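PDB 2PIM: phenylacetic acid degradation-related protein from Ralstonia eutropha JMP134, which probably hydrolyses the thioester bond of acyl-CoA substrates as a member of the hotdog-fold thioesterase superfamily. Local coordinates for residues R10-E15 and G27-V32; V32-G37 and T74-D79. One frame throughout, in Å; residues are numbered along the deposited sequence.

Contact 1: residues R10-E15 and G27-V32; sequences RMLRGE and GVIRAV
Met-11 and Leu-12, at the end of the N-terminal helix 7-12, meet the apolar face of Ile-29 on strand 28-33, the first strand of the antiparallel sheet of this hotdog fold. Leu-12 makes the closest approach: its methyl CD2 settles over the branch of the isoleucine, 3.9 Å from Ile-29 CB and 4.0 Å from Ile-29 CG2, and the two side chains cross at about a right angle. Its other methyl, CD1, leans along the strand and comes within 4.4 Å of Val-32 CG2, so the leucine fork spans two strand residues. Met-11, modelled as selenomethionine, brings only its terminal methyl, with CE 4.1 Å from Ile-29 CG1. Its CG lies opposite the backbone N (chi1 -174°), and a bend about the CG-SE bond (chi3 87°) swings CE onto the isoleucine.

Ile-29 and Val-32 are three residues apart, yet both direct their CB atoms at the helix. The phase is explained by Arg-30 and Ala-31 both facing Glu-40 of strand 38-45, a classic beta bulge that gives strand 28-33 one residue more than its neighbour between Ile-29 and Val-32. Val-28 and Arg-30 point away from the helix, and Arg-30 forms a salt bridge with Asp-42. Leu-39 packs against both Ile-29 and Val-32, while Val-18 and Pro-19 pack on Met-11.

No hydrogen bond joins the segments, and they bury only 120 Å² in total. Just beyond Leu-12 the helix closes in a Schellman motif, in which Glu-15 N bonds to Arg-10 O at 2.8 Å and Gly-14 N to Met-11 O at 3.3 Å; Gly-14 supplies the positive phi (76°). Arg-13 runs extended alongside the helix end, its guanidinium lying flat over Arg-10, with Arg-10 CA 4.0 Å above the centre of its plane.

Contact 2: residues V32-G37 and T74-D79; sequences VDLEAG and TATLED
Leu-34 and Thr-76 bring the backbones closest, their CA atoms 6.7 Å apart, where the turn linking antiparallel strands 28-33 and 38-45 passes the C-terminal end of helix 58-75, the long helix of the hotdog fold. Helical torsions at residues 34-36 curl that turn. It closes through Gly-37 N to Asp-33 O (2.7 Å), and an Asx motif braces it: Ala-36 N reaches Asp-33 OD1 at 3.2 Å on a nearly straight path (172°), but from well above the carboxylate plane.

Leu-34 carries the contact with one methyl. Its CD2 lies 3.8 Å from Ala-75 CB and 3.5 Å from Ala-75 O. A chi1 of 71° seats Thr-76 OG1 between its own backbone N and carbonyl carbon, where it donates to Val-73 O, and leaves CG2 anti to the carbonyl carbon, 3.9 Å from Leu-34 CD2. Val-32 CG1 adds a looser touch on Ala-75 CB at 4.4 Å, and Phe-8 packs on both Val-32 and Ala-75.

Ala-75 O, although brushed by a methyl, accepts a hydrogen bond from Asn-6 ND2. Ala-75 O and Thr-76 OG1 thus have polar partners outside the turn, and no hydrogen bond crosses between the segments, which meet by van der Waals contact.

In the fold
Contacts 1 and 2 follow one another along the chain and share Val-32, whose CG2 faces helix 7-12 in the first and whose CG1 faces helix 58-75 in the second. Their centres are 12 Å apart, about 13 and 14 Å from the centre of the chain. Strand 28-33 thus meets the N-terminal helix through Ile-29 and Val-32, and the turn that follows the strand meets the end of helix 58-75. The helix-side segments, 10-15 and 74-79, also approach each other directly: Arg-10 NH1 lies 3.4 Å from Asp-79 OD2, a long and weak ion pair. Neither contact is touched by the second subunit of the dimeric assembly.

Contact 1: residues R10-E15 and G27-V32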
ATOM      1  N   ARG A  10       3.353  -4.918  25.053  1.00 28.80           N
ATOM      2  CA  ARG A  10       4.740  -4.528  25.346  1.00 29.06           C
ATOM      3  C   ARG A  10       5.143  -3.322  24.502  1.00 29.46           C
ATOM      4  O   ARG A  10       5.724  -2.360  24.995  1.00 29.54           O
ATOM      5  CB  ARG A  10       5.711  -5.690  25.098  1.00 27.40           C
ATOM      6  CG  ARG A  10       5.632  -6.774  26.143  1.00 27.49           C
ATOM      7  CD  ARG A  10       6.828  -7.696  26.070  1.00 29.63           C
ATOM      8  NE  ARG A  10       6.800  -8.545  24.879  1.00 30.05           N
ATOM      9  CZ  ARG A  10       6.131  -9.693  24.787  1.00 27.93           C
ATOM     10  NH1 ARG A  10       5.409 -10.143  25.804  1.00 28.32           N
ATOM     11  NH2 ARG A  10       6.173 -10.397  23.665  1.00 25.40           N
HETATM   12  N   MSE A  11       4.831  -3.384  23.222  1.00 32.07           N
HETATM   13  CA  MSE A  11       5.089  -2.278  22.310  1.00 34.15           C
HETATM   14  C   MSE A  11       4.406  -0.969  22.757  1.00 33.00           C
HETATM   15  O   MSE A  11       5.004   0.092  22.677  1.00 34.16           O
HETATM   16  CB  MSE A  11       4.636  -2.669  20.908  1.00 33.62           C
HETATM   17  CG  MSE A  11       4.985  -1.664  19.829  1.00 33.82           C
HETATM   18 SE   MSE A  11       3.700  -1.754  18.405  0.75 44.27          SE
HETATM   19  CE  MSE A  11       2.382  -0.484  19.145  1.00 47.91           C
ATOM     20  N   LEU A  12       3.167  -1.046  23.226  1.00 33.40           N
ATOM     21  CA  LEU A  12       2.433   0.143  23.671  1.00 35.21           C
ATOM     22  C   LEU A  12       3.020   0.859  24.864  1.00 36.59           C
ATOM     23  O   LEU A  12       2.839   2.055  25.003  1.00 40.28           O
ATOM     24  CB  LEU A  12       1.010  -0.213  24.081  1.00 35.60           C
ATOM     25  CG  LEU A  12      -0.003  -0.454  22.989  1.00 35.88           C
ATOM     26  CD1 LEU A  12      -1.350  -0.672  23.657  1.00 34.66           C
ATOM     27  CD2 LEU A  12      -0.049   0.710  22.043  1.00 36.44           C
ATOM     28  N   ARG A  13       3.672   0.132  25.751  1.00 35.59           N
ATOM     29  CA  ARG A  13       4.217   0.738  26.959  1.00 35.69           C
ATOM     30  C   ARG A  13       5.731   0.933  26.835  1.00 35.49           C
ATOM     31  O   ARG A  13       6.433   1.085  27.832  1.00 38.13           O
ATOM     32  CB  ARG A  13       3.832  -0.083  28.197  1.00 34.84           C
ATOM     33  CG  ARG A  13       4.277  -1.521  28.158  1.00 35.25           C
ATOM     34  CD  ARG A  13       3.948  -2.245  29.436  1.00 36.54           C
ATOM     35  NE  ARG A  13       4.473  -3.611  29.404  1.00 37.56           N
ATOM     36  CZ  ARG A  13       3.737  -4.725  29.325  1.00 38.90           C
ATOM     37  NH1 ARG A  13       2.401  -4.694  29.296  1.00 34.62           N
ATOM     38  NH2 ARG A  13       4.355  -5.902  29.304  1.00 41.74           N
ATOM     39  N   GLY A  14       6.218   0.954  25.598  1.00 35.48           N
ATOM     40  CA  GLY A  14       7.611   1.246  25.320  1.00 34.79           C
ATOM     41  C   GLY A  14       8.588   0.126  25.619  1.00 34.73           C
ATOM     42  O   GLY A  14       9.791   0.360  25.622  1.00 36.17           O
ATOM     43  N   GLU A  15       8.107  -1.088  25.867  1.00 33.34           N
ATOM     44  CA  GLU A  15       9.010  -2.175  26.264  1.00 34.72           C
ATOM     45  C   GLU A  15       9.340  -3.136  25.130  1.00 34.03           C
ATOM     46  O   GLU A  15       9.979  -4.175  25.339  1.00 31.64           O
ATOM     47  CB  GLU A  15       8.454  -2.916  27.486  1.00 35.75           C
ATOM     48  CG  GLU A  15       8.152  -2.003  28.683  1.00 40.18           C
ATOM     49  CD  GLU A  15       9.406  -1.363  29.324  1.00 51.04           C
ATOM     50  OE1 GLU A  15      10.509  -1.360  28.717  1.00 47.51           O
ATOM     51  OE2 GLU A  15       9.282  -0.876  30.477  1.00 56.16           O
ATOM     52  N   GLY A  27       2.807   6.433  12.513  1.00 30.62           N
ATOM     53  CA  GLY A  27       1.757   5.677  13.152  1.00 30.33           C
ATOM     54  C   GLY A  27       1.791   5.806  14.662  1.00 29.59           C
ATOM     55  O   GLY A  27       2.836   5.603  15.279  1.00 30.45           O
ATOM     56  N   VAL A  28       0.655   6.159  15.256  1.00 29.88           N
ATOM     57  CA  VAL A  28       0.539   6.290  16.725  1.00 28.04           C
ATOM     58  C   VAL A  28      -0.816   5.784  17.122  1.00 28.03           C
ATOM     59  O   VAL A  28      -1.853   6.387  16.769  1.00 24.61           O
ATOM     60  CB  VAL A  28       0.661   7.758  17.233  1.00 27.75           C
ATOM     61  CG1 VAL A  28       0.625   7.802  18.727  1.00 23.89           C
ATOM     62  CG2 VAL A  28       1.931   8.412  16.736  1.00 29.44           C
ATOM     63  N   ILE A  29      -0.799   4.698  17.892  1.00 29.03           N
ATOM     64  CA  ILE A  29      -2.011   4.034  18.340  1.00 27.65           C
ATOM     65  C   ILE A  29      -2.718   4.944  19.320  1.00 28.92           C
ATOM     66  O   ILE A  29      -2.139   5.371  20.309  1.00 27.34           O
ATOM     67  CB  ILE A  29      -1.692   2.725  19.080  1.00 29.60           C
ATOM     68  CG1 ILE A  29      -0.904   1.745  18.200  1.00 31.08           C
ATOM     69  CG2 ILE A  29      -2.965   2.098  19.622  1.00 31.28           C
ATOM     70  CD1 ILE A  29      -1.647   1.187  17.128  1.00 30.86           C
ATOM     71  N   ARG A  30      -3.985   5.234  19.063  1.00 29.00           N
ATOM     72  CA  ARG A  30      -4.731   6.114  19.939  1.00 27.23           C
ATOM     73  C   ARG A  30      -5.777   5.372  20.788  1.00 26.43           C
ATOM     74  O   ARG A  30      -6.160   5.885  21.794  1.00 25.86           O
ATOM     75  CB  ARG A  30      -5.399   7.224  19.112  1.00 27.51           C
ATOM     76  CG  ARG A  30      -4.437   8.062  18.304  1.00 30.34           C
ATOM     77  CD  ARG A  30      -3.358   8.710  19.187  1.00 29.89           C
ATOM     78  NE  ARG A  30      -3.925   9.598  20.200  1.00 20.46           N
ATOM     79  CZ  ARG A  30      -4.273  10.866  19.984  1.00 21.69           C
ATOM     80  NH1 ARG A  30      -4.113  11.401  18.787  1.00 23.97           N
ATOM     81  NH2 ARG A  30      -4.736  11.617  20.982  1.00 21.66           N
ATOM     82  N   ALA A  31      -6.228   4.184  20.392  1.00 26.70           N
ATOM     83  CA  ALA A  31      -7.311   3.498  21.092  1.00 25.79           C
ATOM     84  C   ALA A  31      -7.326   2.035  20.753  1.00 27.29           C
ATOM     85  O   ALA A  31      -7.018   1.652  19.620  1.00 28.14           O
ATOM     86  CB  ALA A  31      -8.658   4.119  20.737  1.00 25.63           C
ATOM     87  N   VAL A  32      -7.638   1.211  21.745  1.00 27.38           N
ATOM     88  CA  VAL A  32      -7.830  -0.221  21.523  1.00 27.71           C
ATOM     89  C   VAL A  32      -9.001  -0.688  22.358  1.00 28.22           C
ATOM     90  O   VAL A  32      -9.210  -0.220  23.471  1.00 30.66           O
ATOM     91  CB  VAL A  32      -6.614  -1.086  21.931  1.00 28.68           C
ATOM     92  CG1 VAL A  32      -6.614  -2.388  21.134  1.00 28.96           C
ATOM     93  CG2 VAL A  32      -5.319  -0.359  21.712  1.00 32.15           C
TER

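Contact 2: residues V32-G37 and T74-D79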
ATOM      1  N   VAL A  32      -7.638   1.211  21.745  1.00 27.38           N
ATOM      2  CA  VAL A  32      -7.830  -0.221  21.523  1.00 27.71           C
ATOM      3  C   VAL A  32      -9.001  -0.688  22.358  1.00 28.22           C
ATOM      4  O   VAL A  32      -9.210  -0.220  23.471  1.00 30.66           O
ATOM      5  CB  VAL A  32      -6.614  -1.086  21.931  1.00 28.68           C
ATOM      6  CG1 VAL A  32      -6.614  -2.388  21.134  1.00 28.96           C
ATOM      7  CG2 VAL A  32      -5.319  -0.359  21.712  1.00 32.15           C
ATOM      8  N   ASP A  33      -9.770  -1.611  21.813  1.00 28.27           N
ATOM      9  CA  ASP A  33     -10.863  -2.213  22.545  1.00 27.08           C
ATOM     10  C   ASP A  33     -10.916  -3.655  22.093  1.00 26.83           C
ATOM     11  O   ASP A  33     -11.445  -3.973  21.034  1.00 24.49           O
ATOM     12  CB  ASP A  33     -12.161  -1.475  22.233  1.00 29.42           C
ATOM     13  CG  ASP A  33     -13.288  -1.784  23.221  1.00 30.47           C
ATOM     14  OD1 ASP A  33     -13.346  -2.878  23.831  1.00 32.20           O
ATOM     15  OD2 ASP A  33     -14.158  -0.906  23.352  1.00 36.23           O
ATOM     16  N   LEU A  34     -10.335  -4.529  22.900  1.00 28.83           N
ATOM     17  CA  LEU A  34     -10.203  -5.925  22.523  1.00 31.17           C
ATOM     18  C   LEU A  34     -11.514  -6.680  22.606  1.00 32.11           C
ATOM     19  O   LEU A  34     -11.678  -7.658  21.896  1.00 33.49           O
ATOM     20  CB  LEU A  34      -9.125  -6.600  23.370  1.00 33.35           C
ATOM     21  CG  LEU A  34      -7.727  -6.086  23.006  1.00 34.03           C
ATOM     22  CD1 LEU A  34      -6.770  -6.305  24.160  1.00 44.81           C
ATOM     23  CD2 LEU A  34      -7.238  -6.751  21.767  1.00 36.07           C
ATOM     24  N   GLU A  35     -12.448  -6.220  23.438  1.00 31.46           N
ATOM     25  CA  GLU A  35     -13.768  -6.845  23.537  1.00 31.41           C
ATOM     26  C   GLU A  35     -14.674  -6.419  22.377  1.00 29.20           C
ATOM     27  O   GLU A  35     -15.368  -7.251  21.797  1.00 30.76           O
ATOM     28  CB  GLU A  35     -14.424  -6.514  24.874  1.00 31.10           C
ATOM     29  CG  GLU A  35     -15.395  -7.604  25.327  1.00 38.22           C
ATOM     30  CD  GLU A  35     -16.104  -7.265  26.618  1.00 38.11           C
ATOM     31  OE1 GLU A  35     -15.657  -6.324  27.325  1.00 51.12           O
ATOM     32  OE2 GLU A  35     -17.111  -7.940  26.935  1.00 51.80           O
ATOM     33  N   ALA A  36     -14.662  -5.134  22.040  1.00 26.71           N
ATOM     34  CA  ALA A  36     -15.341  -4.636  20.839  1.00 26.80           C
ATOM     35  C   ALA A  36     -14.626  -5.069  19.564  1.00 27.93           C
ATOM     36  O   ALA A  36     -15.252  -5.152  18.523  1.00 31.06           O
ATOM     37  CB  ALA A  36     -15.431  -3.144  20.856  1.00 27.70           C
ATOM     38  N   GLY A  37     -13.320  -5.321  19.641  1.00 26.12           N
ATOM     39  CA  GLY A  37     -12.546  -5.777  18.501  1.00 24.78           C
ATOM     40  C   GLY A  37     -12.253  -4.617  17.595  1.00 24.93           C
ATOM     41  O   GLY A  37     -12.484  -4.698  16.413  1.00 24.11           O
ATOM     42  N   THR A  74      -2.935  -8.330  15.682  1.00 27.68           N
ATOM     43  CA  THR A  74      -1.805  -8.612  16.613  1.00 25.12           C
ATOM     44  C   THR A  74      -2.164  -8.384  18.065  1.00 23.47           C
ATOM     45  O   THR A  74      -1.821  -9.194  18.954  1.00 23.68           O
ATOM     46  CB  THR A  74      -0.559  -7.776  16.199  1.00 25.57           C
ATOM     47  OG1 THR A  74      -0.224  -8.132  14.860  1.00 24.21           O
ATOM     48  CG2 THR A  74       0.645  -8.064  17.076  1.00 27.79           C
ATOM     49  N   ALA A  75      -2.868  -7.291  18.318  1.00 21.76           N
ATOM     50  CA  ALA A  75      -3.386  -7.015  19.657  1.00 24.40           C
ATOM     51  C   ALA A  75      -4.138  -8.181  20.302  1.00 24.26           C
ATOM     52  O   ALA A  75      -4.110  -8.314  21.528  1.00 27.83           O
ATOM     53  CB  ALA A  75      -4.263  -5.794  19.631  1.00 25.15           C
ATOM     54  N   THR A  76      -4.812  -9.008  19.490  1.00 25.59           N
ATOM     55  CA  THR A  76      -5.603 -10.145  19.993  1.00 26.65           C
ATOM     56  C   THR A  76      -4.784 -11.433  20.212  1.00 27.18           C
ATOM     57  O   THR A  76      -5.280 -12.368  20.816  1.00 26.76           O
ATOM     58  CB  THR A  76      -6.862 -10.464  19.105  1.00 24.74           C
ATOM     59  OG1 THR A  76      -6.479 -11.046  17.846  1.00 28.84           O
ATOM     60  CG2 THR A  76      -7.655  -9.233  18.845  1.00 31.82           C
ATOM     61  N   LEU A  77      -3.532 -11.473  19.765  1.00 29.14           N
ATOM     62  CA  LEU A  77      -2.794 -12.731  19.719  1.00 28.97           C
ATOM     63  C   LEU A  77      -2.143 -13.127  21.016  1.00 32.57           C
ATOM     64  O   LEU A  77      -1.758 -12.296  21.812  1.00 32.81           O
ATOM     65  CB  LEU A  77      -1.743 -12.684  18.604  1.00 30.56           C
ATOM     66  CG  LEU A  77      -2.351 -12.388  17.226  1.00 27.82           C
ATOM     67  CD1 LEU A  77      -1.366 -12.640  16.096  1.00 27.29           C
ATOM     68  CD2 LEU A  77      -3.656 -13.156  16.978  1.00 28.87           C
ATOM     69  N   GLU A  78      -2.041 -14.428  21.231  1.00 34.33           N
ATOM     70  CA  GLU A  78      -1.197 -14.947  22.286  1.00 37.12           C
ATOM     71  C   GLU A  78       0.272 -14.697  21.923  1.00 37.96           C
ATOM     72  O   GLU A  78       0.597 -14.355  20.783  1.00 38.70           O
ATOM     73  CB  GLU A  78      -1.478 -16.443  22.526  1.00 36.18           C
ATOM     74  CG  GLU A  78      -1.252 -17.362  21.323  1.00 36.19           C
ATOM     75  CD  GLU A  78      -2.511 -17.649  20.480  1.00 41.14           C
ATOM     76  OE1 GLU A  78      -3.091 -16.719  19.853  1.00 30.26           O
ATOM     77  OE2 GLU A  78      -2.886 -18.838  20.411  1.00 41.79           O
ATOM     78  N   ASP A  79       1.151 -14.836  22.903  1.00 39.85           N
ATOM     79  CA  ASP A  79       2.587 -14.828  22.654  1.00 41.60           C
ATOM     80  C   ASP A  79       2.936 -16.052  21.837  1.00 42.08           C
ATOM     81  O   ASP A  79       2.477 -17.159  22.138  1.00 42.75           O
ATOM     82  CB  ASP A  79       3.384 -14.867  23.973  1.00 44.53           C
ATOM     83  CG  ASP A  79       3.785 -13.483  24.466  1.00 50.52           C
ATOM     84  OD1 ASP A  79       3.444 -12.469  23.803  1.00 59.43           O
ATOM     85  OD2 ASP A  79       4.458 -13.419  25.517  1.00 56.47           O
TER